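Local coordinates for digeranylgeranylglycerophospholipid reductase (Sulfolobus acidocaldarius, PDB 4OPC), which reduces the double bonds of the geranylgeranyl chains of archaeal membrane lipid precursors, with FAD as cofactor, to give saturated archaeols, at residues E71-G76 with E93-N98; I77-P82 with L203-D208; E189-K194 with V227-G232; G215-F220 with D251-D256. One frame throughout, in Å; residues are numbered along the deposited sequence.

Contact 1. Residues E71-G76 with E93-N98; sequences ENKING and EGFELN
Glu71 lies against Glu96, Leu97 and Asn98, where the hairpin of strands 70-80 and 87-97 opens. Its CB touches Glu96 O at 3.4 Å. With CG beside the backbone N (chi1 -61°), the chain then runs out extended, CG passing Asn98 N at 3.8 Å and CD lying near Asn98 N and Leu97 O. OE1 ends near Asn98 CA (3.5 Å) and Leu97 O, an acceptor that cannot bond it; Lys222 supplies the positive partner in a salt bridge and also pairs with Glu96 OE2. Glu71 and Asn72 together face Glu96 in a classic beta bulge: Glu96 O accepts both backbone N-H groups, from Glu71 N at 2.9 Å and Asn72 N at 3.2 Å. Past the bulge the pairing is regular antiparallel. Gly94 O is doubly gripped, by Ile74 N (2.9 Å) and Lys73 NZ (3.2 Å), which come from opposite faces of its plane. The ammonium also lies 3.7 Å from Phe95 CE1, with Glu93 OE1 beyond salt-bridge range. An alanine at Lys73 would probably leave Gly94 O with one fewer donor and Glu93 without its nearby positive charge. Lys222, shared by two carboxylates, would probably offset part of their repulsion, close to Asp50 of the FAD site.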
# COMPACT_ATOMS: atom_id res chain seq x y z
N GLU A 71 10.78 5.68 -16.27
CA GLU A 71 12.12 5.16 -16.44
C GLU A 71 12.14 3.90 -17.30
O GLU A 71 13.05 3.71 -18.10
CB GLU A 71 12.77 4.88 -15.08
CG GLU A 71 12.90 6.12 -14.21
CD GLU A 71 13.89 5.93 -13.09
OE1 GLU A 71 13.48 6.01 -11.91
OE2 GLU A 71 15.09 5.71 -13.38
N ASN A 72 11.12 3.07 -17.16
CA ASN A 72 11.10 1.80 -17.89
C ASN A 72 9.69 1.24 -18.00
O ASN A 72 8.94 1.23 -17.02
CB ASN A 72 12.04 0.80 -17.20
CG ASN A 72 12.25 -0.48 -18.00
OD1 ASN A 72 12.42 -0.45 -19.22
ND2 ASN A 72 12.26 -1.61 -17.30
N LYS A 73 9.32 0.78 -19.19
CA LYS A 73 8.02 0.16 -19.39
C LYS A 73 8.04 -1.30 -18.95
O LYS A 73 8.95 -2.04 -19.30
CB LYS A 73 7.60 0.27 -20.86
CG LYS A 73 6.26 -0.38 -21.19
CD LYS A 73 5.13 0.27 -20.41
CE LYS A 73 3.84 -0.53 -20.53
NZ LYS A 73 2.78 0.01 -19.64
N ILE A 74 7.03 -1.70 -18.19
CA ILE A 74 6.94 -3.05 -17.65
C ILE A 74 5.84 -3.86 -18.34
O ILE A 74 4.72 -3.37 -18.50
CB ILE A 74 6.65 -3.02 -16.14
CG1 ILE A 74 7.75 -2.27 -15.40
CG2 ILE A 74 6.50 -4.42 -15.57
CD1 ILE A 74 9.14 -2.82 -15.67
N ASN A 75 6.17 -5.08 -18.74
CA ASN A 75 5.21 -5.95 -19.42
C ASN A 75 4.80 -7.16 -18.60
O ASN A 75 3.92 -7.92 -19.01
CB ASN A 75 5.75 -6.38 -20.78
CG ASN A 75 5.77 -5.25 -21.77
OD1 ASN A 75 4.85 -4.43 -21.82
ND2 ASN A 75 6.84 -5.17 -22.56
N GLY A 76 5.43 -7.35 -17.45
CA GLY A 76 5.05 -8.46 -16.59
C GLY A 76 6.01 -8.70 -15.44
O GLY A 76 6.91 -7.90 -15.19
N GLU A 93 0.70 -4.75 -17.89
CA GLU A 93 1.39 -3.52 -18.21
C GLU A 93 1.54 -2.59 -17.02
O GLU A 93 0.61 -2.39 -16.24
CB GLU A 93 0.71 -2.81 -19.39
CG GLU A 93 0.81 -3.61 -20.68
CD GLU A 93 0.24 -2.90 -21.90
OE1 GLU A 93 -0.32 -1.79 -21.75
OE2 GLU A 93 0.34 -3.46 -23.01
N GLY A 94 2.74 -2.03 -16.86
CA GLY A 94 2.98 -1.09 -15.79
C GLY A 94 4.18 -0.20 -16.05
O GLY A 94 4.77 -0.21 -17.13
N PHE A 95 4.53 0.58 -15.04
CA PHE A 95 5.58 1.57 -15.19
C PHE A 95 6.58 1.42 -14.07
O PHE A 95 6.19 1.19 -12.92
CB PHE A 95 5.00 2.99 -15.11
CG PHE A 95 3.91 3.27 -16.10
CD1 PHE A 95 4.14 3.15 -17.45
CD2 PHE A 95 2.67 3.70 -15.67
CE1 PHE A 95 3.14 3.44 -18.37
CE2 PHE A 95 1.66 3.98 -16.57
CZ PHE A 95 1.90 3.85 -17.92
N GLU A 96 7.86 1.54 -14.40
CA GLU A 96 8.87 1.79 -13.40
C GLU A 96 9.11 3.30 -13.42
O GLU A 96 9.63 3.84 -14.40
CB GLU A 96 10.16 1.02 -13.72
CG GLU A 96 10.39 -0.16 -12.79
CD GLU A 96 10.56 0.26 -11.36
OE1 GLU A 96 10.16 -0.53 -10.47
OE2 GLU A 96 11.09 1.35 -11.10
N LEU A 97 8.69 3.96 -12.34
CA LEU A 97 8.65 5.42 -12.29
C LEU A 97 9.84 6.03 -11.59
O LEU A 97 10.47 5.41 -10.74
CB LEU A 97 7.40 5.87 -11.52
CG LEU A 97 6.05 5.39 -12.02
CD1 LEU A 97 4.93 5.82 -11.09
CD2 LEU A 97 5.82 5.94 -13.40
N ASN A 98 10.13 7.28 -11.96
CA ASN A 98 10.87 8.17 -11.08
C ASN A 98 9.82 8.77 -10.15
O ASN A 98 9.12 9.71 -10.52
CB ASN A 98 11.57 9.26 -11.89
CG ASN A 98 12.41 10.20 -11.04
OD1 ASN A 98 12.14 10.40 -9.85
ND2 ASN A 98 13.43 10.79 -11.65

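Contact 2. Residues I77-P82 with L203-D208; sequences IKLYSP and LRIFID. With PGT ((1S)-2-{[{[(2R)-2,3-dihydroxypropyl]oxy}(hydroxy)phosphoryl]oxy}-1-[(palmitoyloxy)methyl]ethyl stearate), chain C.
Leu79 CD1 touches two side chains of residues 203-208, lying 3.5 Å from Ile205 CG2 and 3.6 Å from Ile207 CG1. Beside it, Ile77 CG2 meets Ile205 CD1 at 3.9 Å. This apolar face lines the lipid pocket: Ile77 CD1 touches C12 of the bound phosphatidylglycerol at 3.6 Å, and Ile207 CD1 touches C18. The backbones pair as parallel neighbours within the large mixed sheet, joining strand 70-80 to strand 202-206; Lys78 N to Leu203 O, at 2.8 Å, begins a ladder of four bonds. On the other face Tyr80 and Phe206 lie side by side and point the same way. Phe206 CE1 sits over the centre of the tyrosine ring, the planes 33° apart. Back along the strand, Arg204, extended from CG to NE, crosses Tyr80 at a slant and gives its NH2 to Glu198 O. At the far end one water lies 2.8 Å from both Ser81 O and Ile207 O, and another is 2.7 Å from Asp208 OD2 and also reaches Pro82 O.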
# COMPACT_ATOMS: atom_id res chain seq x y z
N ILE A 77 5.79 -9.81 -14.74
CA ILE A 77 6.60 -10.18 -13.59
C ILE A 77 7.04 -11.64 -13.71
O ILE A 77 6.27 -12.50 -14.12
CB ILE A 77 5.80 -10.04 -12.28
CG1 ILE A 77 5.40 -8.58 -12.05
CG2 ILE A 77 6.60 -10.56 -11.08
CD1 ILE A 77 4.59 -8.36 -10.80
N LYS A 78 8.31 -11.90 -13.39
CA LYS A 78 8.81 -13.26 -13.27
C LYS A 78 8.94 -13.57 -11.79
O LYS A 78 9.68 -12.89 -11.07
CB LYS A 78 10.17 -13.38 -13.96
CG LYS A 78 10.17 -13.06 -15.45
CD LYS A 78 9.74 -14.23 -16.31
CE LYS A 78 9.90 -13.90 -17.78
NZ LYS A 78 9.52 -15.05 -18.64
N LEU A 79 8.21 -14.58 -11.32
CA LEU A 79 8.21 -14.97 -9.92
C LEU A 79 9.02 -16.25 -9.75
O LEU A 79 8.71 -17.27 -10.36
CB LEU A 79 6.76 -15.20 -9.46
CG LEU A 79 6.59 -15.68 -8.03
CD1 LEU A 79 6.94 -14.56 -7.09
CD2 LEU A 79 5.16 -16.15 -7.79
N TYR A 80 10.06 -16.19 -8.91
CA TYR A 80 11.01 -17.29 -8.76
C TYR A 80 10.79 -18.08 -7.47
O TYR A 80 10.64 -17.50 -6.39
CB TYR A 80 12.44 -16.75 -8.72
CG TYR A 80 12.95 -16.17 -10.02
CD1 TYR A 80 12.47 -14.97 -10.51
CD2 TYR A 80 13.97 -16.79 -10.72
CE1 TYR A 80 12.95 -14.43 -11.69
CE2 TYR A 80 14.46 -16.27 -11.90
CZ TYR A 80 13.95 -15.08 -12.38
OH TYR A 80 14.44 -14.56 -13.56
N SER A 81 10.81 -19.40 -7.59
CA SER A 81 10.79 -20.27 -6.41
C SER A 81 12.09 -20.10 -5.61
O SER A 81 13.11 -19.64 -6.15
CB SER A 81 10.65 -21.72 -6.86
OG SER A 81 11.79 -22.10 -7.61
N PRO A 82 12.07 -20.47 -4.33
CA PRO A 82 13.30 -20.39 -3.51
C PRO A 82 14.50 -21.07 -4.15
O PRO A 82 15.59 -20.51 -4.09
CB PRO A 82 12.88 -21.08 -2.22
CG PRO A 82 11.42 -20.72 -2.08
CD PRO A 82 10.88 -20.73 -3.50
N LEU A 203 9.73 -7.34 -14.28
CA LEU A 203 10.16 -7.32 -12.89
C LEU A 203 10.50 -8.74 -12.44
O LEU A 203 9.96 -9.71 -12.98
CB LEU A 203 9.05 -6.80 -12.00
CG LEU A 203 8.45 -5.45 -12.38
CD1 LEU A 203 7.37 -5.10 -11.38
CD2 LEU A 203 9.52 -4.36 -12.44
N ARG A 204 11.40 -8.85 -11.47
CA ARG A 204 11.70 -10.15 -10.88
C ARG A 204 11.39 -10.12 -9.40
O ARG A 204 11.80 -9.21 -8.68
CB ARG A 204 13.17 -10.53 -11.08
CG ARG A 204 13.62 -10.49 -12.53
CD ARG A 204 15.12 -10.73 -12.63
NE ARG A 204 15.63 -10.31 -13.93
CZ ARG A 204 16.91 -10.31 -14.27
NH1 ARG A 204 17.84 -10.70 -13.41
NH2 ARG A 204 17.27 -9.91 -15.49
N ILE A 205 10.66 -11.13 -8.94
CA ILE A 205 10.34 -11.30 -7.53
C ILE A 205 10.83 -12.68 -7.12
O ILE A 205 10.53 -13.68 -7.79
CB ILE A 205 8.82 -11.18 -7.28
CG1 ILE A 205 8.39 -9.73 -7.52
CG2 ILE A 205 8.47 -11.62 -5.86
CD1 ILE A 205 6.90 -9.50 -7.34
N PHE A 206 11.61 -12.74 -6.05
CA PHE A 206 12.22 -13.98 -5.59
C PHE A 206 11.66 -14.34 -4.23
O PHE A 206 11.91 -13.64 -3.24
CB PHE A 206 13.74 -13.82 -5.48
CG PHE A 206 14.41 -13.37 -6.75
CD1 PHE A 206 14.88 -14.29 -7.67
CD2 PHE A 206 14.60 -12.02 -7.00
CE1 PHE A 206 15.53 -13.87 -8.83
CE2 PHE A 206 15.24 -11.61 -8.16
CZ PHE A 206 15.70 -12.53 -9.06
N ILE A 207 10.91 -15.43 -4.17
CA ILE A 207 10.39 -15.90 -2.91
C ILE A 207 11.46 -16.72 -2.21
O ILE A 207 12.08 -17.59 -2.82
CB ILE A 207 9.16 -16.78 -3.13
CG1 ILE A 207 8.13 -16.03 -3.97
CG2 ILE A 207 8.56 -17.20 -1.79
CD1 ILE A 207 7.69 -14.71 -3.37
N ASP A 208 11.71 -16.44 -0.93
CA ASP A 208 12.67 -17.22 -0.16
C ASP A 208 12.54 -16.90 1.33
O ASP A 208 12.88 -15.80 1.77
CB ASP A 208 14.10 -16.96 -0.64
CG ASP A 208 15.08 -17.98 -0.11
OD1 ASP A 208 15.04 -18.30 1.09
OD2 ASP A 208 15.92 -18.47 -0.89
C48 PGT C . 4.32 -11.84 1.63
C47 PGT C . 3.60 -10.64 2.21
C46 PGT C . 4.56 -9.47 2.29
C45 PGT C . 5.14 -9.20 0.92
C44 PGT C . 5.56 -7.75 0.79
C43 PGT C . 7.07 -7.64 0.85
C42 PGT C . 7.45 -6.18 0.90
C41 PGT C . 7.08 -5.57 -0.43
C40 PGT C . 7.96 -4.39 -0.73
C39 PGT C . 8.07 -4.28 -2.24
C38 PGT C . 6.69 -4.15 -2.83
C37 PGT C . 6.80 -4.23 -4.34
C36 PGT C . 5.43 -3.99 -4.92
C35 PGT C . 5.40 -4.38 -6.38
C34 PGT C . 4.03 -4.07 -6.94
C33 PGT C . 3.82 -4.72 -8.29
C32 PGT C . 3.00 -3.82 -9.20
C31 PGT C . 1.51 -3.91 -8.92
O31 PGT C . 0.91 -2.87 -8.71
O2 PGT C . 0.81 -5.14 -8.89
C2 PGT C . 0.06 -5.48 -10.04
C1 PGT C . -1.30 -4.82 -10.08
O3P PGT C . -1.52 -3.73 -9.20
P PGT C . -2.64 -3.89 -8.09
O1P PGT C . -2.49 -5.30 -7.58
O2P PGT C . -2.46 -2.89 -6.96
O4P PGT C . -4.11 -3.70 -8.67
C4 PGT C . -4.40 -3.73 -10.06
C5 PGT C . -5.89 -3.66 -10.30
O5 PGT C . -6.18 -2.53 -11.10
C6 PGT C . -6.62 -3.55 -8.99
O6 PGT C . -7.15 -2.26 -8.80
C3 PGT C . -0.27 -6.97 -10.07
O3 PGT C . 0.87 -7.79 -10.22
C11 PGT C . 0.74 -9.01 -9.54
O11 PGT C . -0.30 -9.64 -9.62
C12 PGT C . 1.88 -9.55 -8.70
C13 PGT C . 1.72 -11.03 -8.47
C14 PGT C . 2.87 -11.52 -7.61
C15 PGT C . 2.44 -11.61 -6.16
C16 PGT C . 3.54 -12.22 -5.32
C17 PGT C . 2.95 -13.35 -4.49
C18 PGT C . 4.05 -14.19 -3.88
C19 PGT C . 3.46 -15.47 -3.32
C20 PGT C . 3.02 -16.40 -4.44
C21 PGT C . 3.74 -17.72 -4.31
C22 PGT C . 2.86 -18.85 -4.81
C23 PGT C . 3.30 -20.14 -4.14
C24 PGT C . 2.28 -21.23 -4.39
C25 PGT C . 1.85 -21.83 -3.07
C26 PGT C . 0.34 -21.79 -2.96
O HOH W 1 13.93 -17.20 -4.95
O HOH W 2 16.18 -17.45 -3.41

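Contact 3. Residues E189-K194 with V227-G232; sequences EVLLTK and VNVGLG
The carboxamide of Asn228 lies against Val190, whose CG2 is 3.8 Å from ND2 as the two side chains pass at a slant. Both polar ends of this amide are engaged, ND2 by Cys48 O and OD1 by the indole NE1 of Trp218, which fixes its rotation on the flavin side of the sheet. Glu189, which carries the other flat group, leaves the strand on the opposite face, and its OE1 is hydrogen-bonded to Tyr246 OH and OE2 to Tyr187 OH. Strands 183-193 and 226-234 are antiparallel neighbours in the large mixed sheet; both segments lie in the geranylgeranyl reductase catalytic region. Glu189 with Val229 and Leu191 with Val227 form hydrogen-bonded pairs around the non-hydrogen-bonded pair Val190 with Asn228, whose CA atoms are 4.4 Å apart. On the face of Glu189, Leu191 CD1 packs on Val229 CG1 at 3.7 Å, both side chains also touching Tyr246 of helix 242-253. Val227 CG1, between the backbone N and the carbonyl carbon (chi1 64°), meets Thr193 CG2 at 3.9 Å, the two side chains crossing at about a right angle. Thr193 OG1 turns instead to Glu195 O.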
# COMPACT_ATOMS: atom_id res chain seq x y z
N GLU A 189 18.08 -0.49 -2.96
CA GLU A 189 19.05 0.38 -3.60
C GLU A 189 18.78 0.46 -5.09
O GLU A 189 18.19 -0.45 -5.67
CB GLU A 189 20.49 -0.10 -3.34
CG GLU A 189 20.77 -0.28 -1.86
CD GLU A 189 22.18 -0.71 -1.55
OE1 GLU A 189 22.88 -1.25 -2.45
OE2 GLU A 189 22.60 -0.51 -0.39
N VAL A 190 19.17 1.55 -5.72
CA VAL A 190 19.19 1.61 -7.18
C VAL A 190 20.64 1.63 -7.62
O VAL A 190 21.41 2.48 -7.19
CB VAL A 190 18.41 2.82 -7.73
CG1 VAL A 190 18.64 2.95 -9.23
CG2 VAL A 190 16.94 2.67 -7.42
N LEU A 191 21.00 0.67 -8.48
CA LEU A 191 22.38 0.50 -8.92
C LEU A 191 22.46 0.35 -10.44
O LEU A 191 21.53 -0.14 -11.07
CB LEU A 191 22.98 -0.75 -8.27
CG LEU A 191 23.10 -0.72 -6.75
CD1 LEU A 191 22.62 -2.03 -6.17
CD2 LEU A 191 24.54 -0.46 -6.34
N LEU A 192 23.60 0.76 -11.00
CA LEU A 192 23.92 0.45 -12.39
C LEU A 192 24.41 -0.99 -12.49
O LEU A 192 24.93 -1.54 -11.52
CB LEU A 192 24.99 1.40 -12.92
CG LEU A 192 24.65 2.88 -12.82
CD1 LEU A 192 25.72 3.76 -13.46
CD2 LEU A 192 23.29 3.15 -13.44
N THR A 193 24.22 -1.61 -13.65
CA THR A 193 24.66 -2.99 -13.86
C THR A 193 25.80 -3.06 -14.88
O THR A 193 25.94 -2.19 -15.74
CB THR A 193 23.51 -3.90 -14.35
OG1 THR A 193 23.09 -3.48 -15.66
CG2 THR A 193 22.33 -3.82 -13.39
N LYS A 194 26.61 -4.12 -14.78
CA LYS A 194 27.78 -4.28 -15.63
C LYS A 194 27.42 -4.99 -16.93
O LYS A 194 28.14 -4.90 -17.93
CB LYS A 194 28.86 -5.09 -14.91
CG LYS A 194 29.17 -4.63 -13.50
CD LYS A 194 30.26 -5.52 -12.90
CE LYS A 194 30.28 -5.46 -11.39
NZ LYS A 194 31.30 -6.39 -10.82
N VAL A 227 18.90 -0.87 -12.08
CA VAL A 227 17.94 -1.71 -11.38
C VAL A 227 17.66 -1.24 -9.96
O VAL A 227 18.56 -0.76 -9.27
CB VAL A 227 18.40 -3.21 -11.38
CG1 VAL A 227 19.70 -3.39 -10.61
CG2 VAL A 227 17.31 -4.13 -10.82
N ASN A 228 16.40 -1.35 -9.56
CA ASN A 228 15.95 -1.16 -8.19
C ASN A 228 15.88 -2.56 -7.56
O ASN A 228 15.06 -3.39 -7.96
CB ASN A 228 14.59 -0.43 -8.20
CG ASN A 228 14.03 -0.15 -6.81
OD1 ASN A 228 13.99 -1.03 -5.94
ND2 ASN A 228 13.56 1.08 -6.61
N VAL A 229 16.79 -2.84 -6.63
CA VAL A 229 16.90 -4.17 -6.03
C VAL A 229 16.69 -4.05 -4.52
O VAL A 229 17.23 -3.14 -3.88
CB VAL A 229 18.25 -4.87 -6.38
CG1 VAL A 229 19.43 -3.94 -6.14
CG2 VAL A 229 18.40 -6.16 -5.61
N GLY A 230 15.89 -4.93 -3.94
CA GLY A 230 15.61 -4.82 -2.53
C GLY A 230 14.94 -6.04 -1.95
O GLY A 230 14.80 -7.08 -2.61
N LEU A 231 14.52 -5.91 -0.70
CA LEU A 231 13.78 -6.98 -0.04
C LEU A 231 12.86 -6.43 1.03
O LEU A 231 13.05 -5.31 1.52
CB LEU A 231 14.72 -8.03 0.58
CG LEU A 231 15.33 -7.67 1.94
CD1 LEU A 231 15.82 -8.94 2.65
CD2 LEU A 231 16.47 -6.67 1.80
N GLY A 232 11.88 -7.23 1.39
CA GLY A 232 11.00 -6.94 2.51
C GLY A 232 11.00 -8.15 3.43
O GLY A 232 11.07 -9.30 2.95

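Contact 4. Residues G215-F220 with D251-D256; sequences GYWWYF and DKYAPD. With PGT ((1S)-2-{[{[(2R)-2,3-dihydroxypropyl]oxy}(hydroxy)phosphoryl]oxy}-1-[(palmitoyloxy)methyl]ethyl stearate), chain C.
Trp217 and Tyr253 form an offset stack, the five-membered ring of the indole 4.1 Å from the tyrosine ring, centroid to centroid, with the planes 26° apart and the side chains crossing at about a right angle. The closest atoms are Trp217 CD2 and Tyr253 CD2, at 3.3 Å. Trp217 CB stands over the centre of the Tyr253 ring in a CH-pi contact, while Lys252 CB lies toward the rim of the opposite face. A chi1 of -89° sets CG of Trp217 beside the backbone N and against Tyr253 CE2 and CD2. NE1 is hydrogen-bonded to Thr211 O. An alanine at Trp217 would leave CB over the ring but would probably open a gap beside Tyr253 CD2 and CE2 and leave Thr211 O without its indole donor. Tyr219, with CG anti to the backbone N (chi1 180°), reaches Asp256 tip to tip: OH gives a short 2.5 Å bond to the syn lone pair of OD2, the ring and carboxylate nearly coplanar. Asp256 CG lies between its backbone N and carbonyl carbon. Trp218 leaves the strand on the other side, and its CZ3 lies 3.4 Å from lipid atom C39. Strand 216-221 thus runs between 202-206 and 226-234, with the end of helix 242-253 and the loop after it against its Trp217 and Tyr219 face and the bound lipid against its Trp218 face.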
# COMPACT_ATOMS: atom_id res chain seq x y z
N GLY A 215 8.57 -11.95 3.43
CA GLY A 215 8.44 -11.01 2.32
C GLY A 215 9.01 -11.64 1.06
O GLY A 215 8.66 -12.77 0.71
N TYR A 216 9.86 -10.90 0.38
CA TYR A 216 10.54 -11.40 -0.80
C TYR A 216 11.66 -10.45 -1.19
O TYR A 216 11.73 -9.32 -0.70
CB TYR A 216 9.58 -11.63 -1.97
CG TYR A 216 8.75 -10.46 -2.47
CD1 TYR A 216 9.32 -9.45 -3.25
CD2 TYR A 216 7.37 -10.41 -2.24
CE1 TYR A 216 8.55 -8.40 -3.75
CE2 TYR A 216 6.60 -9.36 -2.75
CZ TYR A 216 7.19 -8.37 -3.51
OH TYR A 216 6.45 -7.34 -4.03
N TRP A 217 12.55 -10.94 -2.05
CA TRP A 217 13.55 -10.12 -2.72
C TRP A 217 13.01 -9.70 -4.07
O TRP A 217 12.19 -10.40 -4.68
CB TRP A 217 14.84 -10.92 -2.94
CG TRP A 217 15.83 -10.85 -1.82
CD1 TRP A 217 15.86 -11.64 -0.70
CD2 TRP A 217 16.95 -9.97 -1.73
NE1 TRP A 217 16.93 -11.29 0.09
CE2 TRP A 217 17.62 -10.27 -0.53
CE3 TRP A 217 17.46 -8.97 -2.56
CZ2 TRP A 217 18.77 -9.59 -0.13
CZ3 TRP A 217 18.61 -8.31 -2.17
CH2 TRP A 217 19.25 -8.63 -0.97
N TRP A 218 13.48 -8.56 -4.57
CA TRP A 218 13.08 -8.14 -5.90
C TRP A 218 14.20 -7.51 -6.68
O TRP A 218 15.18 -7.02 -6.12
CB TRP A 218 11.88 -7.19 -5.83
CG TRP A 218 12.16 -5.80 -5.33
CD1 TRP A 218 12.66 -4.75 -6.06
CD2 TRP A 218 11.91 -5.29 -4.02
NE1 TRP A 218 12.75 -3.63 -5.27
CE2 TRP A 218 12.29 -3.94 -4.01
CE3 TRP A 218 11.41 -5.86 -2.84
CZ2 TRP A 218 12.18 -3.13 -2.88
CZ3 TRP A 218 11.30 -5.07 -1.71
CH2 TRP A 218 11.68 -3.72 -1.74
N TYR A 219 14.02 -7.49 -8.00
CA TYR A 219 14.97 -6.93 -8.95
C TYR A 219 14.08 -6.29 -10.02
O TYR A 219 13.54 -6.99 -10.88
CB TYR A 219 15.85 -8.08 -9.49
CG TYR A 219 16.92 -7.73 -10.50
CD1 TYR A 219 16.60 -7.55 -11.84
CD2 TYR A 219 18.26 -7.67 -10.14
CE1 TYR A 219 17.57 -7.28 -12.78
CE2 TYR A 219 19.25 -7.40 -11.07
CZ TYR A 219 18.90 -7.21 -12.40
OH TYR A 219 19.85 -6.95 -13.36
N PHE A 220 13.90 -4.98 -9.92
CA PHE A 220 12.96 -4.24 -10.77
C PHE A 220 13.79 -3.37 -11.73
O PHE A 220 14.31 -2.32 -11.32
CB PHE A 220 12.07 -3.32 -9.91
CG PHE A 220 11.01 -4.03 -9.10
CD1 PHE A 220 10.81 -5.40 -9.16
CD2 PHE A 220 10.19 -3.28 -8.27
CE1 PHE A 220 9.81 -6.00 -8.40
CE2 PHE A 220 9.20 -3.87 -7.52
CZ PHE A 220 9.00 -5.24 -7.58
N ASP A 251 24.24 -10.64 -3.65
CA ASP A 251 24.90 -11.32 -4.77
C ASP A 251 24.07 -12.47 -5.37
O ASP A 251 24.23 -12.80 -6.54
CB ASP A 251 26.27 -11.87 -4.34
CG ASP A 251 27.29 -10.78 -4.10
OD1 ASP A 251 27.04 -9.60 -4.47
OD2 ASP A 251 28.37 -11.10 -3.55
N LYS A 252 23.20 -13.07 -4.57
CA LYS A 252 22.33 -14.13 -5.04
C LYS A 252 21.35 -13.58 -6.08
O LYS A 252 21.06 -14.24 -7.08
CB LYS A 252 21.56 -14.73 -3.86
CG LYS A 252 20.93 -16.08 -4.12
CD LYS A 252 20.35 -16.63 -2.82
CE LYS A 252 19.86 -18.06 -2.98
NZ LYS A 252 18.92 -18.22 -4.12
N TYR A 253 20.88 -12.36 -5.86
CA TYR A 253 19.79 -11.81 -6.67
C TYR A 253 20.25 -10.75 -7.67
O TYR A 253 19.54 -10.46 -8.63
CB TYR A 253 18.70 -11.26 -5.76
CG TYR A 253 18.23 -12.32 -4.80
CD1 TYR A 253 17.50 -13.41 -5.25
CD2 TYR A 253 18.57 -12.26 -3.45
CE1 TYR A 253 17.10 -14.41 -4.38
CE2 TYR A 253 18.17 -13.25 -2.57
CZ TYR A 253 17.43 -14.32 -3.05
OH TYR A 253 17.03 -15.32 -2.19
N ALA A 254 21.42 -10.17 -7.42
CA ALA A 254 21.95 -9.13 -8.29
C ALA A 254 23.46 -9.27 -8.42
O ALA A 254 24.21 -8.40 -7.98
CB ALA A 254 21.59 -7.75 -7.73
N PRO A 255 23.91 -10.38 -9.02
CA PRO A 255 25.35 -10.58 -9.17
C PRO A 255 25.95 -9.58 -10.15
O PRO A 255 27.17 -9.40 -10.16
CB PRO A 255 25.45 -12.00 -9.75
CG PRO A 255 24.15 -12.20 -10.45
CD PRO A 255 23.13 -11.48 -9.62
N ASP A 256 25.10 -8.92 -10.93
CA ASP A 256 25.52 -8.06 -12.03
C ASP A 256 25.70 -6.59 -11.67
O ASP A 256 26.17 -5.81 -12.50
CB ASP A 256 24.53 -8.17 -13.19
CG ASP A 256 23.09 -7.89 -12.77
OD1 ASP A 256 22.66 -8.34 -11.68
OD2 ASP A 256 22.37 -7.22 -13.55
C48 PGT C . 4.32 -11.84 1.63
C47 PGT C . 3.60 -10.64 2.21
C46 PGT C . 4.56 -9.47 2.29
C45 PGT C . 5.14 -9.20 0.92
C44 PGT C . 5.56 -7.75 0.79
C43 PGT C . 7.07 -7.64 0.85
C42 PGT C . 7.45 -6.18 0.90
C41 PGT C . 7.08 -5.57 -0.43
C40 PGT C . 7.96 -4.39 -0.73
C39 PGT C . 8.07 -4.28 -2.24
C38 PGT C . 6.69 -4.15 -2.83
C37 PGT C . 6.80 -4.23 -4.34
C36 PGT C . 5.43 -3.99 -4.92
C35 PGT C . 5.40 -4.38 -6.38
C34 PGT C . 4.03 -4.07 -6.94
C33 PGT C . 3.82 -4.72 -8.29
C32 PGT C . 3.00 -3.82 -9.20
C31 PGT C . 1.51 -3.91 -8.92
O31 PGT C . 0.91 -2.87 -8.71
O2 PGT C . 0.81 -5.14 -8.89
C2 PGT C . 0.06 -5.48 -10.04
C1 PGT C . -1.30 -4.82 -10.08
O3P PGT C . -1.52 -3.73 -9.20
P PGT C . -2.64 -3.89 -8.09
O1P PGT C . -2.49 -5.30 -7.58
O2P PGT C . -2.46 -2.89 -6.96
O4P PGT C . -4.11 -3.70 -8.67
C4 PGT C . -4.40 -3.73 -10.06
C5 PGT C . -5.89 -3.66 -10.30
O5 PGT C . -6.18 -2.53 -11.10
C6 PGT C . -6.62 -3.55 -8.99
O6 PGT C . -7.15 -2.26 -8.80
C3 PGT C . -0.27 -6.97 -10.07
O3 PGT C . 0.87 -7.79 -10.22
C11 PGT C . 0.74 -9.01 -9.54
O11 PGT C . -0.30 -9.64 -9.62
C12 PGT C . 1.88 -9.55 -8.70
C13 PGT C . 1.72 -11.03 -8.47
C14 PGT C . 2.87 -11.52 -7.61
C15 PGT C . 2.44 -11.61 -6.16
C16 PGT C . 3.54 -12.22 -5.32
C17 PGT C . 2.95 -13.35 -4.49
C18 PGT C . 4.05 -14.19 -3.88
C19 PGT C . 3.46 -15.47 -3.32
C20 PGT C . 3.02 -16.40 -4.44
C21 PGT C . 3.74 -17.72 -4.31
C22 PGT C . 2.86 -18.85 -4.81
C23 PGT C . 3.30 -20.14 -4.14
C24 PGT C . 2.28 -21.23 -4.39
C25 PGT C . 1.85 -21.83 -3.07
C26 PGT C . 0.34 -21.79 -2.96

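In the fold
Contacts 1 to 3 pair strands of one mixed sheet, and contact 4 sets the end of helix 242-253 and its following loop against strand 216-221 of it. Contacts 1 and 2 share strand 70-80 and join where Gly76 O meets Leu203 N at 3.0 Å, a probable hydrogen bond. Contact 2 passes into contact 4 through Phe206 N and Trp217 O, 2.8 Å apart, and their centres lie about 9 Å from each other. Contacts 3 and 4 are closer still, about 7 Å between centres. The bound lipid, held also by His56, His298 and Tyr341, touches contacts 2 and 4, and in contact 3 Gly232. The reduced flavin touches Trp218 and Phe220; the side chains of Glu96 and Asn228 lie about 5 and 6 Å from it.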